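Local coordinates for protein imelysin (PDB 3OYV) that probably takes part in bacterial iron uptake as an imelysin-like, metal-binding outer membrane protein, and may be a peptidase, at residues M28-A33 with E332-S337; L59-S64 with V229-V234; S121-T126 with A174-P179. One frame throughout, in Å; residues are numbered along the deposited sequence.

Contact 1. Residues M28-A33 with E332-S337; sequences MRNVAA and EAAVES
N30 and V335 meet through a two-point pairing of side-chain amide with main chain. CG of N30 stands anti to its backbone N (chi1 -165°), extending from helix 21-47 to the loop 332-337, which is neither helix nor strand. There OD1 of N30 accepts from V335 N at 3.0 Å, and ND2 of N30 donates to V335 O, also at 3.0 Å. The second bond is the straighter (163°) and lies both on a carbonyl lone pair and in the amide plane of N30. A334 N approaches OD1 of N30 at 2.8 Å, but its angle of 121° makes that bond weak. Asparagine suits the position because one flat group supplies both donor and acceptor. Small side chains let the backbones come close beside it: CB of A33 lies 3.7 Å from A333 N and 4.0 Å from A333 CB. At the outer side a water bridges R29 NE and E332 O, while the R29 guanidinium also makes a cation-pi contact with W326. The bonds at both ends of the N30 amide fix its orientation, and they give V335 N and V335 O well-directed partners on the helix.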
loop_
_atom_site.group_PDB
_atom_site.type_symbol
_atom_site.label_atom_id
_atom_site.label_comp_id
_atom_site.label_asym_id
_atom_site.label_seq_id
_atom_site.Cartn_x
_atom_site.Cartn_y
_atom_site.Cartn_z
HETATM N N MSE A 28 -5.721 2.348 -19.836
HETATM C CA MSE A 28 -6.336 2.527 -18.502
HETATM C C MSE A 28 -7.152 1.298 -18.151
HETATM O O MSE A 28 -7.063 0.798 -17.031
HETATM C CB MSE A 28 -7.241 3.750 -18.415
HETATM C CG MSE A 28 -6.560 5.045 -18.163
HETATM SE SE MSE A 28 -7.810 6.391 -17.635
HETATM C CE MSE A 28 -8.945 6.340 -19.194
ATOM N N ARG A 29 -7.989 0.863 -19.096
ATOM C CA ARG A 29 -8.785 -0.336 -18.867
ATOM C C ARG A 29 -7.900 -1.541 -18.546
ATOM O O ARG A 29 -8.192 -2.315 -17.641
ATOM C CB ARG A 29 -9.712 -0.670 -20.057
ATOM C CG ARG A 29 -10.477 -1.925 -19.914
ATOM C CD ARG A 29 -11.477 -2.054 -21.017
ATOM N NE ARG A 29 -12.022 -3.409 -20.975
ATOM C CZ ARG A 29 -12.996 -3.874 -21.753
ATOM N NH1 ARG A 29 -13.502 -3.120 -22.690
ATOM N NH2 ARG A 29 -13.424 -5.127 -21.614
ATOM N N ASN A 30 -6.833 -1.711 -19.321
ATOM C CA ASN A 30 -5.938 -2.826 -19.105
ATOM C C ASN A 30 -5.350 -2.809 -17.687
ATOM O O ASN A 30 -5.345 -3.817 -16.985
ATOM C CB ASN A 30 -4.805 -2.817 -20.131
ATOM C CG ASN A 30 -4.067 -4.153 -20.168
ATOM O OD1 ASN A 30 -4.629 -5.162 -20.582
ATOM N ND2 ASN A 30 -2.816 -4.177 -19.674
ATOM N N VAL A 31 -4.853 -1.643 -17.279
ATOM C CA VAL A 31 -4.211 -1.538 -15.967
ATOM C C VAL A 31 -5.231 -1.735 -14.832
ATOM O O VAL A 31 -4.948 -2.427 -13.845
ATOM C CB VAL A 31 -3.461 -0.214 -15.860
ATOM C CG1 VAL A 31 -2.911 0.014 -14.441
ATOM C CG2 VAL A 31 -2.317 -0.137 -16.892
ATOM N N ALA A 32 -6.439 -1.200 -15.002
ATOM C CA ALA A 32 -7.490 -1.349 -13.990
ATOM C C ALA A 32 -7.960 -2.802 -13.925
ATOM O O ALA A 32 -8.273 -3.304 -12.843
ATOM C CB ALA A 32 -8.672 -0.436 -14.280
ATOM N N ALA A 33 -8.024 -3.504 -15.085
ATOM C CA ALA A 33 -8.401 -4.918 -15.130
ATOM C C ALA A 33 -7.395 -5.759 -14.364
ATOM O O ALA A 33 -7.756 -6.663 -13.617
ATOM C CB ALA A 33 -8.523 -5.369 -16.575
ATOM N N GLU A 332 -11.349 -9.332 -18.204
ATOM C CA GLU A 332 -9.931 -9.658 -18.061
ATOM C C GLU A 332 -9.052 -8.661 -18.820
ATOM O O GLU A 332 -9.472 -8.050 -19.793
ATOM C CB GLU A 332 -9.656 -11.086 -18.543
ATOM C CG GLU A 332 -10.424 -12.134 -17.732
ATOM C CD GLU A 332 -9.892 -13.553 -17.907
ATOM O OE1 GLU A 332 -9.140 -13.811 -18.868
ATOM O OE2 GLU A 332 -10.237 -14.415 -17.072
ATOM N N ALA A 333 -7.813 -8.508 -18.383
ATOM C CA ALA A 333 -6.862 -7.667 -19.061
ATOM C C ALA A 333 -6.552 -8.226 -20.447
ATOM O O ALA A 333 -6.596 -9.430 -20.657
ATOM C CB ALA A 333 -5.579 -7.577 -18.262
ATOM N N ALA A 334 -6.222 -7.340 -21.373
ATOM C CA ALA A 334 -5.717 -7.705 -22.705
ATOM C C ALA A 334 -4.277 -8.212 -22.655
ATOM O O ALA A 334 -3.902 -9.104 -23.416
ATOM C CB ALA A 334 -5.800 -6.499 -23.659
ATOM N N VAL A 335 -3.464 -7.610 -21.785
ATOM C CA VAL A 335 -2.036 -7.879 -21.728
ATOM C C VAL A 335 -1.579 -7.927 -20.269
ATOM O O VAL A 335 -1.839 -6.999 -19.485
ATOM C CB VAL A 335 -1.228 -6.782 -22.443
ATOM C CG1 VAL A 335 0.283 -7.023 -22.285
ATOM C CG2 VAL A 335 -1.595 -6.689 -23.952
ATOM N N GLU A 336 -0.847 -8.989 -19.935
ATOM C CA GLU A 336 -0.218 -9.157 -18.636
ATOM C C GLU A 336 1.035 -8.269 -18.602
ATOM O O GLU A 336 2.161 -8.774 -18.777
ATOM C CB GLU A 336 0.091 -10.638 -18.391
ATOM C CG GLU A 336 0.401 -10.987 -16.977
ATOM C CD GLU A 336 -0.806 -10.851 -16.049
ATOM O OE1 GLU A 336 -1.941 -11.247 -16.449
ATOM O OE2 GLU A 336 -0.591 -10.370 -14.901
ATOM N N SER A 337 0.841 -6.977 -18.359
ATOM C CA SER A 337 1.865 -6.002 -18.514
ATOM C C SER A 337 3.021 -6.177 -17.522
ATOM O O SER A 337 2.868 -6.763 -16.445
ATOM C CB SER A 337 1.248 -4.633 -18.316
ATOM O OG SER A 337 0.201 -4.341 -19.259
HETATM O O HOH W 1 -11.067 -5.590 -19.435
#

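Contact 2. Residues L59-S64 with V229-V234; sequences LFKAHS and VVTQYV
K61 lies across V234 and T231, its aliphatic chain doing the packing and its charge carried past them. From CB, chi1 of -66° sets CG anti to the carbonyl carbon, where CG touches V234 CB at 3.9 Å. CD follows, 3.9 Å from T231 CA and close to the threonine OG1 and CG2 as well. A bend at chi3 (-73°) turns CE to V234 CG1, at 4.1 Å, and NZ ends in a salt bridge with D235, the next residue of helix 223-261. Lysine fits this partly exposed position because four methylenes can cover apolar atoms while the amine finds a carboxylate. An alanine here would probably leave D235 without its mate and uncover V234 and T231 where the chain had lain. On the buried side F60 meets both valines: V234 CG2 reaches the ring edge at CD2, 3.6 Å away, and V230 CG1 comes within 3.8 Å of that same CD2 atom. V230 and V234, four residues apart, present one face of their helix, and Y68 adds an edge-to-face ring to F60. This is apolar helix-to-helix packing with a salt bridge at its border, joining short helix 56-62 to long helix 223-261 in the mainly helical imelysin fold.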
loop_
_atom_site.group_PDB
_atom_site.type_symbol
_atom_site.label_atom_id
_atom_site.label_comp_id
_atom_site.label_asym_id
_atom_site.label_seq_id
_atom_site.Cartn_x
_atom_site.Cartn_y
_atom_site.Cartn_z
ATOM N N LEU A 59 -4.833 -21.126 7.539
ATOM C CA LEU A 59 -3.454 -21.574 7.706
ATOM C C LEU A 59 -2.727 -20.770 8.803
ATOM O O LEU A 59 -2.115 -21.340 9.714
ATOM C CB LEU A 59 -2.731 -21.463 6.346
ATOM C CG LEU A 59 -1.272 -21.873 6.254
ATOM C CD1 LEU A 59 -0.927 -22.129 4.787
ATOM C CD2 LEU A 59 -0.333 -20.857 6.825
ATOM N N PHE A 60 -2.812 -19.452 8.715
ATOM C CA PHE A 60 -2.114 -18.597 9.645
ATOM C C PHE A 60 -2.680 -18.727 11.054
ATOM O O PHE A 60 -1.917 -18.761 12.016
ATOM C CB PHE A 60 -2.157 -17.159 9.157
ATOM C CG PHE A 60 -1.076 -16.269 9.740
ATOM C CD1 PHE A 60 0.265 -16.443 9.399
ATOM C CD2 PHE A 60 -1.402 -15.264 10.628
ATOM C CE1 PHE A 60 1.248 -15.595 9.929
ATOM C CE2 PHE A 60 -0.441 -14.449 11.147
ATOM C CZ PHE A 60 0.880 -14.590 10.805
ATOM N N LYS A 61 -4.004 -18.773 11.188
ATOM C CA LYS A 61 -4.607 -18.942 12.506
ATOM C C LYS A 61 -4.323 -20.295 13.144
ATOM O O LYS A 61 -4.298 -20.408 14.375
ATOM C CB LYS A 61 -6.129 -18.726 12.465
ATOM C CG LYS A 61 -6.460 -17.299 12.124
ATOM C CD LYS A 61 -7.968 -17.009 12.122
ATOM C CE LYS A 61 -8.658 -17.635 10.909
ATOM N NZ LYS A 61 -10.134 -17.451 10.954
ATOM N N ALA A 62 -4.165 -21.325 12.327
ATOM C CA ALA A 62 -3.888 -22.665 12.852
ATOM C C ALA A 62 -2.432 -22.827 13.263
ATOM O O ALA A 62 -2.132 -23.523 14.232
ATOM C CB ALA A 62 -4.243 -23.747 11.812
ATOM N N HIS A 63 -1.539 -22.220 12.491
ATOM C CA HIS A 63 -0.104 -22.249 12.688
ATOM C C HIS A 63 0.404 -23.600 13.191
ATOM O O HIS A 63 0.986 -23.707 14.271
ATOM C CB HIS A 63 0.369 -21.069 13.543
ATOM C CG HIS A 63 -0.397 -20.866 14.820
ATOM N ND1 HIS A 63 -0.263 -21.697 15.914
ATOM C CD2 HIS A 63 -1.296 -19.911 15.175
ATOM C CE1 HIS A 63 -1.052 -21.263 16.883
ATOM N NE2 HIS A 63 -1.704 -20.194 16.457
ATOM N N SER A 64 0.198 -24.628 12.370
ATOM C CA SER A 64 0.449 -26.000 12.804
ATOM C C SER A 64 1.652 -26.656 12.150
ATOM O O SER A 64 1.880 -27.856 12.343
ATOM C CB SER A 64 -0.785 -26.826 12.506
ATOM O OG SER A 64 -1.047 -26.815 11.117
ATOM N N VAL A 229 -4.791 -13.303 19.836
ATOM C CA VAL A 229 -4.218 -12.132 19.173
ATOM C C VAL A 229 -4.127 -12.432 17.646
ATOM O O VAL A 229 -4.511 -11.596 16.818
ATOM C CB VAL A 229 -2.845 -11.770 19.757
ATOM C CG1 VAL A 229 -2.175 -10.683 18.896
ATOM C CG2 VAL A 229 -2.977 -11.340 21.236
ATOM N N VAL A 230 -3.611 -13.606 17.291
ATOM C CA VAL A 230 -3.469 -13.998 15.878
ATOM C C VAL A 230 -4.845 -14.073 15.197
ATOM O O VAL A 230 -5.043 -13.561 14.094
ATOM C CB VAL A 230 -2.668 -15.268 15.702
ATOM C CG1 VAL A 230 -2.637 -15.687 14.234
ATOM C CG2 VAL A 230 -1.233 -15.094 16.271
ATOM N N THR A 231 -5.801 -14.678 15.867
ATOM C CA THR A 231 -7.120 -14.880 15.300
ATOM C C THR A 231 -7.781 -13.544 15.040
ATOM O O THR A 231 -8.345 -13.307 13.955
ATOM C CB THR A 231 -7.937 -15.807 16.212
ATOM O OG1 THR A 231 -7.336 -17.077 16.175
ATOM C CG2 THR A 231 -9.419 -15.866 15.793
ATOM N N GLN A 232 -7.728 -12.656 16.031
ATOM C CA GLN A 232 -8.306 -11.313 15.885
ATOM C C GLN A 232 -7.642 -10.511 14.772
ATOM O O GLN A 232 -8.299 -9.796 14.002
ATOM C CB GLN A 232 -8.292 -10.530 17.201
ATOM C CG GLN A 232 -8.768 -9.108 17.173
ATOM C CD GLN A 232 -10.227 -8.938 16.891
ATOM O OE1 GLN A 232 -11.021 -9.882 16.932
ATOM N NE2 GLN A 232 -10.605 -7.710 16.642
ATOM N N TYR A 233 -6.312 -10.596 14.713
ATOM C CA TYR A 233 -5.559 -9.885 13.683
ATOM C C TYR A 233 -5.990 -10.308 12.284
ATOM O O TYR A 233 -6.241 -9.495 11.403
ATOM C CB TYR A 233 -4.084 -10.150 13.909
ATOM C CG TYR A 233 -3.096 -9.725 12.850
ATOM C CD1 TYR A 233 -2.530 -8.462 12.831
ATOM C CD2 TYR A 233 -2.676 -10.648 11.906
ATOM C CE1 TYR A 233 -1.584 -8.109 11.865
ATOM C CE2 TYR A 233 -1.702 -10.342 10.966
ATOM C CZ TYR A 233 -1.154 -9.070 10.973
ATOM O OH TYR A 233 -0.158 -8.767 10.067
ATOM N N VAL A 234 -6.103 -11.603 12.090
ATOM C CA VAL A 234 -6.493 -12.124 10.771
ATOM C C VAL A 234 -7.944 -11.760 10.468
ATOM O O VAL A 234 -8.260 -11.250 9.377
ATOM C CB VAL A 234 -6.289 -13.641 10.698
ATOM C CG1 VAL A 234 -6.945 -14.252 9.446
ATOM C CG2 VAL A 234 -4.773 -14.001 10.764
#

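Contact 3. Residues S121-T126 with A174-P179; sequences SRDDYT and AIQDIP
R122, D123 and T126, on the first turns of helix 121-137, bind the C-terminal part of helix 158-177 at Q176 and the turn that follows, so that two helix ends are joined by polar side chains. R122 bends at chi3, and its NH2 donates to Q176 O at 2.8 Å and 168°, in the guanidinium plane and on a carbonyl lone pair. NE of R122 adds a weak bond to I178 O, also 2.8 Å long. Arginine suits this place, since its several N-H groups can serve carbonyls near a helix C-terminus, where the helix dipole would probably favour a positive charge.

Q176 answers in the other direction. Its CB points away from helix 121-137, but the bend at chi2 (-74°) swings CD back. NE2 then donates twice, to D123 OD1 at 3.0 Å and to T126 OG1 at 2.9 Å and 173°. The D123 carboxylate lies nearly coplanar with the amide. T126 OG1 donates to R122 O, 2.7 Å away, from above the carbonyl plane; T126 N reaches that oxygen from the opposite face. A water completes the network, accepting from R122 NH1 and donating to D123 OD1 and Q176 OE1.

Behind these bonds the branched I175 fills the apolar side, its CG2 4.1 Å from Y125 CB. The same methyl also lies against the T126 hydroxyl, with I175 CG2 3.3 Å from T126 OG1. Two further helices flank this side. Helix 71-102 offers V89 to both Y125 and I175, and helix 189-214 brings C198 against I175 and A194 against I178.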
loop_
_atom_site.group_PDB
_atom_site.type_symbol
_atom_site.label_atom_id
_atom_site.label_comp_id
_atom_site.label_asym_id
_atom_site.label_seq_id
_atom_site.Cartn_x
_atom_site.Cartn_y
_atom_site.Cartn_z
ATOM N N SER A 121 1.437 11.720 -1.417
ATOM C CA SER A 121 2.501 11.012 -0.678
ATOM C C SER A 121 2.312 11.085 0.840
ATOM O O SER A 121 2.452 10.083 1.513
ATOM C CB SER A 121 3.919 11.507 -1.066
ATOM O OG SER A 121 4.150 12.842 -0.721
ATOM N N ARG A 122 2.044 12.277 1.380
ATOM C CA ARG A 122 1.849 12.381 2.825
ATOM C C ARG A 122 0.777 11.407 3.318
ATOM O O ARG A 122 0.967 10.699 4.283
ATOM C CB ARG A 122 1.471 13.808 3.233
ATOM C CG ARG A 122 2.640 14.782 3.200
ATOM C CD ARG A 122 2.207 16.243 3.192
ATOM N NE ARG A 122 1.397 16.574 4.372
ATOM C CZ ARG A 122 0.071 16.587 4.429
ATOM N NH1 ARG A 122 -0.679 16.352 3.367
ATOM N NH2 ARG A 122 -0.539 16.852 5.596
ATOM N N ASP A 123 -0.374 11.427 2.652
ATOM C CA ASP A 123 -1.488 10.619 3.092
ATOM C C ASP A 123 -1.212 9.127 2.904
ATOM O O ASP A 123 -1.568 8.318 3.747
ATOM C CB ASP A 123 -2.773 11.062 2.387
ATOM C CG ASP A 123 -3.316 12.393 2.881
ATOM O OD1 ASP A 123 -2.914 12.838 3.975
ATOM O OD2 ASP A 123 -4.167 12.961 2.152
ATOM N N ASP A 124 -0.553 8.773 1.795
ATOM C CA ASP A 124 -0.118 7.417 1.522
ATOM C C ASP A 124 0.740 6.909 2.682
ATOM O O ASP A 124 0.452 5.884 3.305
ATOM C CB ASP A 124 0.642 7.486 0.192
ATOM C CG ASP A 124 1.324 6.199 -0.226
ATOM O OD1 ASP A 124 1.300 5.162 0.458
ATOM O OD2 ASP A 124 1.922 6.225 -1.344
ATOM N N TYR A 125 1.801 7.650 2.986
ATOM C CA TYR A 125 2.780 7.161 3.954
ATOM C C TYR A 125 2.176 7.134 5.358
ATOM O O TYR A 125 2.502 6.252 6.158
ATOM C CB TYR A 125 4.081 7.974 3.943
ATOM C CG TYR A 125 4.720 8.229 2.580
ATOM C CD1 TYR A 125 4.399 7.475 1.440
ATOM C CD2 TYR A 125 5.643 9.260 2.447
ATOM C CE1 TYR A 125 4.951 7.784 0.201
ATOM C CE2 TYR A 125 6.197 9.561 1.228
ATOM C CZ TYR A 125 5.862 8.821 0.102
ATOM O OH TYR A 125 6.419 9.209 -1.112
ATOM N N THR A 126 1.299 8.095 5.642
ATOM C CA THR A 126 0.577 8.124 6.910
ATOM C C THR A 126 -0.316 6.885 7.037
ATOM O O THR A 126 -0.345 6.232 8.090
ATOM C CB THR A 126 -0.248 9.405 7.059
ATOM O OG1 THR A 126 0.603 10.534 6.942
ATOM C CG2 THR A 126 -0.956 9.486 8.402
ATOM N N ALA A 174 4.130 13.189 12.410
ATOM C CA ALA A 174 5.309 13.806 11.767
ATOM C C ALA A 174 5.174 13.819 10.233
ATOM O O ALA A 174 5.493 14.816 9.581
ATOM C CB ALA A 174 6.574 13.096 12.161
ATOM N N ILE A 175 4.636 12.745 9.660
ATOM C CA ILE A 175 4.443 12.720 8.197
ATOM C C ILE A 175 3.394 13.757 7.812
ATOM O O ILE A 175 3.567 14.514 6.851
ATOM C CB ILE A 175 4.068 11.325 7.730
ATOM C CG1 ILE A 175 5.223 10.338 7.965
ATOM C CG2 ILE A 175 3.671 11.373 6.220
ATOM C CD1 ILE A 175 4.800 8.864 7.935
ATOM N N GLN A 176 2.295 13.830 8.561
ATOM C CA GLN A 176 1.272 14.831 8.273
ATOM C C GLN A 176 1.759 16.269 8.415
ATOM O O GLN A 176 1.253 17.152 7.740
ATOM C CB GLN A 176 0.029 14.610 9.153
ATOM C CG GLN A 176 -0.753 13.362 8.742
ATOM C CD GLN A 176 -1.504 13.580 7.464
ATOM O OE1 GLN A 176 -2.322 14.499 7.357
ATOM N NE2 GLN A 176 -1.189 12.786 6.444
ATOM N N ASP A 177 2.731 16.463 9.294
ATOM C CA ASP A 177 3.288 17.790 9.489
ATOM C C ASP A 177 4.097 18.297 8.308
ATOM O O ASP A 177 4.255 19.544 8.171
ATOM C CB ASP A 177 4.128 17.865 10.768
ATOM C CG ASP A 177 3.273 18.051 12.008
ATOM O OD1 ASP A 177 2.110 18.456 11.870
ATOM O OD2 ASP A 177 3.777 17.800 13.119
ATOM N N ILE A 178 4.591 17.379 7.462
ATOM C CA ILE A 178 5.332 17.817 6.281
ATOM C C ILE A 178 4.404 18.739 5.514
ATOM O O ILE A 178 3.232 18.419 5.304
ATOM C CB ILE A 178 5.749 16.634 5.390
ATOM C CG1 ILE A 178 6.714 15.683 6.106
ATOM C CG2 ILE A 178 6.359 17.167 4.059
ATOM C CD1 ILE A 178 7.017 14.354 5.375
ATOM N N PRO A 179 4.889 19.928 5.084
ATOM C CA PRO A 179 3.975 20.778 4.333
ATOM C C PRO A 179 3.509 20.101 3.026
ATOM O O PRO A 179 4.297 19.457 2.332
ATOM C CB PRO A 179 4.808 22.062 4.052
ATOM C CG PRO A 179 5.849 22.059 5.102
ATOM C CD PRO A 179 6.167 20.606 5.386
HETATM O O HOH W 2 -3.287 15.522 4.547
#

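The three contacts lie far apart, their centres 31 to 34 Å from one another. Contact 2 is buried, and apolar packing dominates it; contacts 1 and 3 are only partly buried and rely on directed hydrogen bonds, each with a bridging water. Contact 1 pins a loop to a helix through one amide, whereas contact 3 joins two helices through several side chains. Shared helices link them: helix 223-261 forms one side of contact 2 and, farther along, touches M28 and R29 of contact 1, while helix 71-102 borders contacts 2 and 3. Along the chain, contact 3 is nested within the loop closed by contact 2, itself nested within that of contact 1.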